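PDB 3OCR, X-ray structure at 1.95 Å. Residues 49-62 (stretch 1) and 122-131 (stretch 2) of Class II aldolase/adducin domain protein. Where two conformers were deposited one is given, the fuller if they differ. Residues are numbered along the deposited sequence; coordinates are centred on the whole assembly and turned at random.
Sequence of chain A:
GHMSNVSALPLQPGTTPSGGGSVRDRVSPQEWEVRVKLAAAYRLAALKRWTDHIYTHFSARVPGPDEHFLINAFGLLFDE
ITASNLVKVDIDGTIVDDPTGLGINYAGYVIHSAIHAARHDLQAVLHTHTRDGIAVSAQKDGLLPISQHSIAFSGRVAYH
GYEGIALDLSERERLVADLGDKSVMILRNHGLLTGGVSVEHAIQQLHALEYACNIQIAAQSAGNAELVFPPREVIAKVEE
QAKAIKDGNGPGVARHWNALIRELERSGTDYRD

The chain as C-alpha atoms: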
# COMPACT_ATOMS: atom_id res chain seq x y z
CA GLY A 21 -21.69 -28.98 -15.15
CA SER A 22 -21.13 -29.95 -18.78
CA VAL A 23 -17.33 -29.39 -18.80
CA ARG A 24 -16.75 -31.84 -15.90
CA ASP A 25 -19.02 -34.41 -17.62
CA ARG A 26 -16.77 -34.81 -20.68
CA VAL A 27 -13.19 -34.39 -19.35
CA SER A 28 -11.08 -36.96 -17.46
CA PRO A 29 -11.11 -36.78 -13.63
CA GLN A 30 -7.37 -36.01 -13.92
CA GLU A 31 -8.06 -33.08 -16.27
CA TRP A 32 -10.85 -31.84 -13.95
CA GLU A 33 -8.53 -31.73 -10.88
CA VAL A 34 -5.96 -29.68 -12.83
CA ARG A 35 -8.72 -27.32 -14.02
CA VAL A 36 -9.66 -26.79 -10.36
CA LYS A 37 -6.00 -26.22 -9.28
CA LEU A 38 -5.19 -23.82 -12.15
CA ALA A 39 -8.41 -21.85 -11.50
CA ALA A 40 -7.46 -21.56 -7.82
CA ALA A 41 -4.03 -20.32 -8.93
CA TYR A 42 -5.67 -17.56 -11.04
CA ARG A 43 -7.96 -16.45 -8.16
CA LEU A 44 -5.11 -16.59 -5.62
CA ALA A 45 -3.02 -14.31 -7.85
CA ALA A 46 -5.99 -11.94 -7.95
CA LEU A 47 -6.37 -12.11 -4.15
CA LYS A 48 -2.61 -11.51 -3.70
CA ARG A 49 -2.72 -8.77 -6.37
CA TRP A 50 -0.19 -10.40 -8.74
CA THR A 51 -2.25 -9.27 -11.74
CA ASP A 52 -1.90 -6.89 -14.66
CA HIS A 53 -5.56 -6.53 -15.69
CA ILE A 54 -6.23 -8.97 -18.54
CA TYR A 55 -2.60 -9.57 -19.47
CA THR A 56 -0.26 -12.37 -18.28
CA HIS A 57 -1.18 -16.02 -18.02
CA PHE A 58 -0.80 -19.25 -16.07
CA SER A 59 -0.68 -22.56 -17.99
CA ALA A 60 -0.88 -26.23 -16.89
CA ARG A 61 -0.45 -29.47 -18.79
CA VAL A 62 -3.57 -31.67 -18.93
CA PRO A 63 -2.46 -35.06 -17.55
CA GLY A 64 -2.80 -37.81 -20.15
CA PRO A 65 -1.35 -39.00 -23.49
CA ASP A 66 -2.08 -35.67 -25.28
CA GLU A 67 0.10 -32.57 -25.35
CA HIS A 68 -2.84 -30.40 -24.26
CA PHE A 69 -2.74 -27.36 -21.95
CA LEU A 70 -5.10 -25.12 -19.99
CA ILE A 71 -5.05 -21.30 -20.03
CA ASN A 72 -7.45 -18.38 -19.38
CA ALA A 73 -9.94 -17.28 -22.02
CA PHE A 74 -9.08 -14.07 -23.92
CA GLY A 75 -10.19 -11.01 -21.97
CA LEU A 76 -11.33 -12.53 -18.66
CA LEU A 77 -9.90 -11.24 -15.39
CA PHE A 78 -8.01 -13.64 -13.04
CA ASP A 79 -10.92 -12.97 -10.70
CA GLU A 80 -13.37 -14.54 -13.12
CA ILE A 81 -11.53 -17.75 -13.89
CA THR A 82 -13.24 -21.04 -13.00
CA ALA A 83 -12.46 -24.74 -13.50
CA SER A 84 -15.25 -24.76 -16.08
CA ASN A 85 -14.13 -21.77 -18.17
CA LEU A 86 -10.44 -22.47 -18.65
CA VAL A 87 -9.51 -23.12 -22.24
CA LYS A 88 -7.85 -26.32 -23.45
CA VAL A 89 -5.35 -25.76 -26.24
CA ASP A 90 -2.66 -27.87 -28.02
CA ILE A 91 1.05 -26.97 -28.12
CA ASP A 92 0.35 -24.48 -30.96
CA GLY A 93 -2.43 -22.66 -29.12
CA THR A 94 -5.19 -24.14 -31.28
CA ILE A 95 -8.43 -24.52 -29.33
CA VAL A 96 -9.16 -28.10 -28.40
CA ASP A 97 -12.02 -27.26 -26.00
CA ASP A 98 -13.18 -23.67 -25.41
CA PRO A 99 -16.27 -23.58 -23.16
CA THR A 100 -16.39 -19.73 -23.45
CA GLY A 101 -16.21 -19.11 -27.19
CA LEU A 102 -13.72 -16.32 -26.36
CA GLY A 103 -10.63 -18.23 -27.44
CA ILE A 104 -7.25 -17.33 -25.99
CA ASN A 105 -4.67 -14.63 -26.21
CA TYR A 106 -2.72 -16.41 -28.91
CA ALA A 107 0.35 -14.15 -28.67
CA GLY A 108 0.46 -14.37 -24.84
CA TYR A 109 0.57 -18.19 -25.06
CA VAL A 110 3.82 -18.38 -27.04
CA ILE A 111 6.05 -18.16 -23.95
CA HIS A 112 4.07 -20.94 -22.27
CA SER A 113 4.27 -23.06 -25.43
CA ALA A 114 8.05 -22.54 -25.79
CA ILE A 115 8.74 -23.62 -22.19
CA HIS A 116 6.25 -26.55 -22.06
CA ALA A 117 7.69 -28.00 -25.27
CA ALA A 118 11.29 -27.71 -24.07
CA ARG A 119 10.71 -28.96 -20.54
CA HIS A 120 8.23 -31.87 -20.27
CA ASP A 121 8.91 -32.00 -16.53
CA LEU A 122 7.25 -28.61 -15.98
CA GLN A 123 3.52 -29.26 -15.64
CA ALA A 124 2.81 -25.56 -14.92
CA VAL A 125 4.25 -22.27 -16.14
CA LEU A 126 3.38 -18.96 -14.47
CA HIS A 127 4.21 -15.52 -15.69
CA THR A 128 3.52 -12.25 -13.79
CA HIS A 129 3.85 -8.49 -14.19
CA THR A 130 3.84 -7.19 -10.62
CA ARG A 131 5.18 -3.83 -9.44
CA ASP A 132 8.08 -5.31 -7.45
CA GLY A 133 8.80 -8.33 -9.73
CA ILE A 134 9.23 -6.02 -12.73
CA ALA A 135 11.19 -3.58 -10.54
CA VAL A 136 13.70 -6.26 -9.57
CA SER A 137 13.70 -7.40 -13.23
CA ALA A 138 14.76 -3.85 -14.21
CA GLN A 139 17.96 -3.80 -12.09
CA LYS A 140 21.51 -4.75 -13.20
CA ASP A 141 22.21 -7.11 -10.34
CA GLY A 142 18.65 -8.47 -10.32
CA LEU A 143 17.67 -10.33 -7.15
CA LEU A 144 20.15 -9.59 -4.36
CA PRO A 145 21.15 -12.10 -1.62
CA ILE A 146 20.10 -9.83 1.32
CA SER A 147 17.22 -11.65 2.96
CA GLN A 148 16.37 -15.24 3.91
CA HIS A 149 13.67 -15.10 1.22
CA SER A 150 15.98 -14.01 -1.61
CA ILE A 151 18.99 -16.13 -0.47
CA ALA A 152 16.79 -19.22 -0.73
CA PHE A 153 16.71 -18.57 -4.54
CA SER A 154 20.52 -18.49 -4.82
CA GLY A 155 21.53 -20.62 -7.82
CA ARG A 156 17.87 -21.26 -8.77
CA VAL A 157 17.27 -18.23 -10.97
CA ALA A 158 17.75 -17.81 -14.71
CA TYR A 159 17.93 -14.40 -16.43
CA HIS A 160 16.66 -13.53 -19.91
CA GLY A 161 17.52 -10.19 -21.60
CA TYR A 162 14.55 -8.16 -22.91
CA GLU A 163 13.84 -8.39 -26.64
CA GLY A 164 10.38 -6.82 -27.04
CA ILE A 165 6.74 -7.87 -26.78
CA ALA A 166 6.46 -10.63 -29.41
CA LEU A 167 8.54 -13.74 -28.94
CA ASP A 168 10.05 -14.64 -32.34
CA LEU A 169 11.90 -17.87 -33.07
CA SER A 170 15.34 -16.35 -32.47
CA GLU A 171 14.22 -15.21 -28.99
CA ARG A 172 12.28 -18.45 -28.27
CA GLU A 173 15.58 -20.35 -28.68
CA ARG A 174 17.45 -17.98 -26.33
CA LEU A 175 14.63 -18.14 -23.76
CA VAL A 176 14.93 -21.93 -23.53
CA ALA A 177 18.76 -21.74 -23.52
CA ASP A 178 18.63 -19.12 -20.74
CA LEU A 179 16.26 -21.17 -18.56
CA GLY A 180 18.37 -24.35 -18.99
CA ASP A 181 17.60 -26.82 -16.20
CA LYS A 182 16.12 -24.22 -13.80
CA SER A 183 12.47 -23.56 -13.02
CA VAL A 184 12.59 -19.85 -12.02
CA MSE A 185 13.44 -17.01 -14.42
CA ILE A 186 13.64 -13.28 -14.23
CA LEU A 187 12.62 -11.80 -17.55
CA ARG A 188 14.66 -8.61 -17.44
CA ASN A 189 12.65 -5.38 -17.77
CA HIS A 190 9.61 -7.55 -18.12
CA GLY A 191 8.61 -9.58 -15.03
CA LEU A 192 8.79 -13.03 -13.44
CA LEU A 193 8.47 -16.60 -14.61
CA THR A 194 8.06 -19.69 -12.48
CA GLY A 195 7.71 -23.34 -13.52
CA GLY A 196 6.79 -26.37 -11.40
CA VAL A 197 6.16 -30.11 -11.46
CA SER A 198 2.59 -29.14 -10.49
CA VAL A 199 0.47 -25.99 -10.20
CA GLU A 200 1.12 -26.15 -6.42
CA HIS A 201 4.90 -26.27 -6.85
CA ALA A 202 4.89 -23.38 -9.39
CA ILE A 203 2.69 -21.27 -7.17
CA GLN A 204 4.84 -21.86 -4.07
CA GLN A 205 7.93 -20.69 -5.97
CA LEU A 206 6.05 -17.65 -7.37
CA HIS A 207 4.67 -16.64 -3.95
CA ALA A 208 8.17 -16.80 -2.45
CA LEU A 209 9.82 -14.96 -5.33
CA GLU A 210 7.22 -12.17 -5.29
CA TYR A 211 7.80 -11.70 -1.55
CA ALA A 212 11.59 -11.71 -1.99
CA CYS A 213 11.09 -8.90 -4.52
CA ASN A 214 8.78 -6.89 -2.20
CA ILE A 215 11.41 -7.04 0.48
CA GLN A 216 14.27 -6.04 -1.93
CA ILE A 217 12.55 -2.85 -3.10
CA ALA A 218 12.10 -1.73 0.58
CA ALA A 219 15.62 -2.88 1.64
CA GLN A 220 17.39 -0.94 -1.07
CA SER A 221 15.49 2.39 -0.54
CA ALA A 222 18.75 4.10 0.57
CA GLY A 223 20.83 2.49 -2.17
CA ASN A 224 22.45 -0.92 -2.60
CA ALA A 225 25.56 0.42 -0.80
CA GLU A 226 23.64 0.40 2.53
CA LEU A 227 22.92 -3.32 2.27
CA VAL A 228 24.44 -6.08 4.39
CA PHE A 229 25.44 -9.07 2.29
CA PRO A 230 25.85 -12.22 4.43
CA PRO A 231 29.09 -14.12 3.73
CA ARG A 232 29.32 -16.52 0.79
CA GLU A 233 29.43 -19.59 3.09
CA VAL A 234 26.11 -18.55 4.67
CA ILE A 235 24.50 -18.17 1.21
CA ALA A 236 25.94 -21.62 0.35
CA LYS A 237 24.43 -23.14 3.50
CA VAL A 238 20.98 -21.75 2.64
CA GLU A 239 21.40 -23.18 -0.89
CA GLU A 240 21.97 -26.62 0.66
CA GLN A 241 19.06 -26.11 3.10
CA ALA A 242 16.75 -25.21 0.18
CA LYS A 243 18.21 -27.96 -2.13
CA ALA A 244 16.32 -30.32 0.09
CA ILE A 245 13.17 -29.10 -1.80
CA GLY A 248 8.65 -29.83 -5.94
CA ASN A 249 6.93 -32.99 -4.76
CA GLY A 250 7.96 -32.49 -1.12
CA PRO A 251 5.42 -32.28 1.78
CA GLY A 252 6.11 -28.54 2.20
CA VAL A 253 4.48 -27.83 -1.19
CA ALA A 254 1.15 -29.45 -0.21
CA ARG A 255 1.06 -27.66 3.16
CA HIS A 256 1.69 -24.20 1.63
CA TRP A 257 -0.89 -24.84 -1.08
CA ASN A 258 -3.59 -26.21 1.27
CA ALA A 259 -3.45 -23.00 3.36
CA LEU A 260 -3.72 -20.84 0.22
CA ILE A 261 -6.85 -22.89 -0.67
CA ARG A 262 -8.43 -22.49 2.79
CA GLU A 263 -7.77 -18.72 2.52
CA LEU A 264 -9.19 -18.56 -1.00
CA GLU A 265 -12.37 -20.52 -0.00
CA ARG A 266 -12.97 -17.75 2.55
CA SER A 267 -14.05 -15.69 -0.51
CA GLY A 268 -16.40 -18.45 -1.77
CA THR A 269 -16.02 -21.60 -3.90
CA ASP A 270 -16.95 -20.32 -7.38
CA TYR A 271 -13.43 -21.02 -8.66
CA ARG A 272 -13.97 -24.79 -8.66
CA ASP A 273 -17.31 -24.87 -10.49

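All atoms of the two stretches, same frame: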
# COMPACT_ATOMS: atom_id res chain seq x y z
N ARG A 49 -3.00 -9.92 -5.49
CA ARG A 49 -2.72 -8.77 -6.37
C ARG A 49 -1.47 -8.97 -7.24
O ARG A 49 -0.65 -8.06 -7.38
CB ARG A 49 -2.63 -7.46 -5.55
CG ARG A 49 -3.91 -7.07 -4.84
CD ARG A 49 -3.72 -5.80 -4.01
NE ARG A 49 -5.00 -5.17 -3.66
CZ ARG A 49 -5.66 -5.36 -2.52
NH1 ARG A 49 -5.17 -6.16 -1.57
NH2 ARG A 49 -6.82 -4.74 -2.31
N TRP A 50 -1.31 -10.16 -7.83
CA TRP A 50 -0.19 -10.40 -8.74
C TRP A 50 -0.60 -10.19 -10.20
O TRP A 50 -0.04 -10.79 -11.09
CB TRP A 50 0.38 -11.83 -8.59
CG TRP A 50 0.85 -12.21 -7.20
CD1 TRP A 50 1.34 -11.37 -6.24
CD2 TRP A 50 0.90 -13.53 -6.65
NE1 TRP A 50 1.69 -12.09 -5.12
CE2 TRP A 50 1.42 -13.41 -5.34
CE3 TRP A 50 0.55 -14.79 -7.13
CZ2 TRP A 50 1.60 -14.52 -4.49
CZ3 TRP A 50 0.71 -15.90 -6.29
CH2 TRP A 50 1.24 -15.75 -4.99
N THR A 51 -1.60 -9.34 -10.43
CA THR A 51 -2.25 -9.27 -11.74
C THR A 51 -1.90 -8.00 -12.48
O THR A 51 -1.51 -7.02 -11.88
CB THR A 51 -3.79 -9.27 -11.63
OG1 THR A 51 -4.19 -8.17 -10.81
CG2 THR A 51 -4.30 -10.57 -11.06
N ASP A 52 -2.08 -8.04 -13.80
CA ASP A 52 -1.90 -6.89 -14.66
C ASP A 52 -3.13 -6.89 -15.59
O ASP A 52 -3.05 -7.17 -16.79
CB ASP A 52 -0.53 -7.01 -15.37
CG ASP A 52 -0.33 -5.98 -16.46
OD1 ASP A 52 -0.90 -4.88 -16.37
OD2 ASP A 52 0.42 -6.28 -17.42
N HIS A 53 -4.28 -6.60 -14.98
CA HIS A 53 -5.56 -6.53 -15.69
C HIS A 53 -5.78 -7.84 -16.45
O HIS A 53 -5.75 -8.91 -15.85
CB HIS A 53 -5.63 -5.30 -16.61
CG HIS A 53 -7.01 -4.95 -17.07
ND1 HIS A 53 -8.09 -4.86 -16.20
CD2 HIS A 53 -7.50 -4.67 -18.30
CE1 HIS A 53 -9.17 -4.54 -16.89
NE2 HIS A 53 -8.84 -4.42 -18.16
N ILE A 54 -5.95 -7.77 -17.77
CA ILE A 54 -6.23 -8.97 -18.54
C ILE A 54 -5.00 -9.60 -19.19
O ILE A 54 -5.13 -10.50 -20.02
CB ILE A 54 -7.31 -8.74 -19.62
CG1 ILE A 54 -6.98 -7.50 -20.45
CG2 ILE A 54 -8.68 -8.62 -18.97
CD1 ILE A 54 -7.68 -7.45 -21.79
N TYR A 55 -3.82 -9.11 -18.84
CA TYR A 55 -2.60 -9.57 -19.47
C TYR A 55 -1.91 -10.56 -18.52
O TYR A 55 -2.33 -10.73 -17.37
CB TYR A 55 -1.75 -8.36 -19.85
CG TYR A 55 -2.60 -7.30 -20.54
CD1 TYR A 55 -3.05 -7.48 -21.85
CD2 TYR A 55 -3.01 -6.14 -19.86
CE1 TYR A 55 -3.86 -6.54 -22.48
CE2 TYR A 55 -3.82 -5.19 -20.48
CZ TYR A 55 -4.25 -5.40 -21.80
OH TYR A 55 -5.05 -4.49 -22.45
N THR A 56 -0.88 -11.24 -19.00
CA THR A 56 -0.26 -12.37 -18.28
C THR A 56 -1.17 -13.59 -18.05
O THR A 56 -2.39 -13.49 -18.03
CB THR A 56 0.48 -11.95 -16.96
OG1 THR A 56 -0.41 -11.97 -15.84
CG2 THR A 56 1.17 -10.59 -17.12
N HIS A 57 -0.53 -14.74 -17.90
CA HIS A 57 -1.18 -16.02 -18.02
C HIS A 57 -0.50 -17.09 -17.20
O HIS A 57 0.73 -17.05 -17.00
CB HIS A 57 -1.16 -16.45 -19.48
CG HIS A 57 -1.78 -15.45 -20.40
ND1 HIS A 57 -3.14 -15.32 -20.55
CD2 HIS A 57 -1.22 -14.51 -21.21
CE1 HIS A 57 -3.40 -14.35 -21.40
NE2 HIS A 57 -2.25 -13.84 -21.82
N PHE A 58 -1.30 -18.03 -16.71
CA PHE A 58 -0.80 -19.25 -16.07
C PHE A 58 -1.22 -20.44 -16.93
O PHE A 58 -2.40 -20.55 -17.26
CB PHE A 58 -1.41 -19.42 -14.68
CG PHE A 58 -1.07 -18.33 -13.70
CD1 PHE A 58 -0.02 -17.46 -13.93
CD2 PHE A 58 -1.78 -18.24 -12.51
CE1 PHE A 58 0.29 -16.47 -13.01
CE2 PHE A 58 -1.46 -17.25 -11.57
CZ PHE A 58 -0.41 -16.37 -11.84
N SER A 59 -0.30 -21.35 -17.23
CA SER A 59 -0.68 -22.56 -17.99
C SER A 59 -0.37 -23.83 -17.18
O SER A 59 0.54 -23.82 -16.35
CB SER A 59 0.03 -22.61 -19.34
OG SER A 59 1.43 -22.63 -19.16
N ALA A 60 -1.14 -24.90 -17.44
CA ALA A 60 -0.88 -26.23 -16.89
C ALA A 60 -1.08 -27.30 -17.96
O ALA A 60 -2.01 -27.21 -18.76
CB ALA A 60 -1.84 -26.52 -15.72
N ARG A 61 -0.23 -28.32 -17.95
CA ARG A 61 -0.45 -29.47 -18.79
C ARG A 61 -1.63 -30.31 -18.28
O ARG A 61 -1.77 -30.54 -17.08
CB ARG A 61 0.80 -30.34 -18.89
CG ARG A 61 0.62 -31.42 -20.01
CD ARG A 61 1.74 -32.36 -20.06
NE ARG A 61 1.75 -33.23 -21.26
CZ ARG A 61 1.07 -34.36 -21.40
NH1 ARG A 61 0.23 -34.79 -20.46
NH2 ARG A 61 1.20 -35.07 -22.51
N VAL A 62 -2.48 -30.73 -19.21
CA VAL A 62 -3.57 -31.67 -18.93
C VAL A 62 -2.92 -33.06 -18.81
O VAL A 62 -2.27 -33.51 -19.75
CB VAL A 62 -4.63 -31.66 -20.05
CG1 VAL A 62 -5.71 -32.74 -19.82
CG2 VAL A 62 -5.26 -30.28 -20.19
N LEU A 122 8.00 -29.74 -16.54
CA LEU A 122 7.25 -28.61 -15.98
C LEU A 122 5.78 -28.73 -16.38
O LEU A 122 5.43 -28.56 -17.55
CB LEU A 122 7.86 -27.27 -16.37
CG LEU A 122 9.34 -27.07 -15.96
CD1 LEU A 122 9.86 -25.75 -16.53
CD2 LEU A 122 9.57 -27.14 -14.42
N GLN A 123 4.94 -29.07 -15.41
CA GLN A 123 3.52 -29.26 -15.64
C GLN A 123 2.77 -27.92 -15.51
O GLN A 123 1.56 -27.85 -15.81
CB GLN A 123 2.96 -30.25 -14.63
CG GLN A 123 3.63 -31.66 -14.68
CD GLN A 123 3.44 -32.36 -15.99
OE1 GLN A 123 4.42 -32.64 -16.69
NE2 GLN A 123 2.18 -32.63 -16.36
N ALA A 124 3.46 -26.88 -15.06
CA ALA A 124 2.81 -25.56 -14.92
C ALA A 124 3.81 -24.47 -15.16
O ALA A 124 4.96 -24.60 -14.73
CB ALA A 124 2.19 -25.41 -13.55
N VAL A 125 3.38 -23.42 -15.85
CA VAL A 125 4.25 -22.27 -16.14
C VAL A 125 3.47 -20.99 -15.83
O VAL A 125 2.40 -20.74 -16.42
CB VAL A 125 4.76 -22.26 -17.60
CG1 VAL A 125 5.66 -21.00 -17.87
CG2 VAL A 125 5.54 -23.56 -17.92
N LEU A 126 4.00 -20.20 -14.91
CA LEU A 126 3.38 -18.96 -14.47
C LEU A 126 4.18 -17.75 -14.87
O LEU A 126 5.40 -17.70 -14.69
CB LEU A 126 3.27 -18.96 -12.95
CG LEU A 126 2.68 -20.23 -12.29
CD1 LEU A 126 2.68 -20.10 -10.77
CD2 LEU A 126 1.30 -20.57 -12.80
N HIS A 127 3.50 -16.73 -15.38
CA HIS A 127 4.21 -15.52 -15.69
C HIS A 127 3.48 -14.32 -15.09
O HIS A 127 2.27 -14.21 -15.25
CB HIS A 127 4.36 -15.37 -17.21
CG HIS A 127 4.85 -14.03 -17.62
ND1 HIS A 127 6.02 -13.48 -17.14
CD2 HIS A 127 4.30 -13.09 -18.43
CE1 HIS A 127 6.19 -12.28 -17.66
NE2 HIS A 127 5.16 -12.02 -18.45
N THR A 128 4.19 -13.44 -14.38
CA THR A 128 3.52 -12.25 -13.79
C THR A 128 4.19 -10.93 -14.12
O THR A 128 5.40 -10.88 -14.46
CB THR A 128 3.35 -12.33 -12.23
OG1 THR A 128 4.63 -12.45 -11.63
CG2 THR A 128 2.47 -13.51 -11.77
N HIS A 129 3.39 -9.86 -14.01
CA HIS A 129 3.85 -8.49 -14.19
C HIS A 129 3.49 -7.67 -12.97
O HIS A 129 2.60 -6.82 -13.04
CB HIS A 129 3.15 -7.82 -15.37
CG HIS A 129 3.57 -8.31 -16.72
ND1 HIS A 129 2.88 -7.97 -17.86
CD2 HIS A 129 4.61 -9.09 -17.12
CE1 HIS A 129 3.46 -8.53 -18.91
NE2 HIS A 129 4.51 -9.21 -18.48
N THR A 130 4.14 -7.91 -11.85
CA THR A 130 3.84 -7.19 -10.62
C THR A 130 4.77 -6.01 -10.50
O THR A 130 5.85 -6.01 -11.09
CB THR A 130 4.07 -8.08 -9.36
OG1 THR A 130 5.46 -8.46 -9.28
CG2 THR A 130 3.17 -9.31 -9.41
N ARG A 131 4.35 -5.00 -9.73
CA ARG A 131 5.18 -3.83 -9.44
C ARG A 131 6.61 -4.20 -9.02
O ARG A 131 7.59 -3.72 -9.61
CB ARG A 131 4.51 -2.99 -8.35
CG ARG A 131 5.29 -1.79 -7.86
CD ARG A 131 4.74 -1.31 -6.51
NE ARG A 131 4.86 -2.35 -5.49
CZ ARG A 131 3.87 -2.78 -4.72
NH1 ARG A 131 2.65 -2.25 -4.82
NH2 ARG A 131 4.10 -3.74 -3.82
O HOH W 1 0.65 -10.38 -13.73

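The contact opens loosely and ends as a regular sheet. R49, with positive phi, closes the preceding helix in a Schellman motif and lets the chain turn into W50, whose CA lies 3.6 Å from T130 CG2. A water then does what direct backbone pairing does not: it donates to W50 O and T56 OG1 and accepts from H129 N, each at 2.8 Å, stitching both ends of the loop to stretch 2.

Within that loop a type II' turn to Y55, closed by Y55 N to D52 O at 2.9 Å, begins at D52, whose CA-to-CB bond points toward stretch 2. H129 ND1 donates to D52 OD2 at 3.0 Å, nearly straight, in the plane of the imidazole. T56 uses the face of the same ring: its CG2 sits 3.4 Å from the ring centroid, so one histidine serves a polar partner at its edge and a methyl over its face.

Past the loop the chains run antiparallel. H127 N reaches H57 O at 3.2 Å, S59 and V125 exchange both backbone bonds at 2.9 Å (N to O each way), and R61 N meets Q123 O at 2.8 Å. Between these rungs, F58 packs its ring face on L126 CD2, 3.4 Å from F58 CG, while A60 faces A124, two small residues whose CA atoms approach to 4.2 Å.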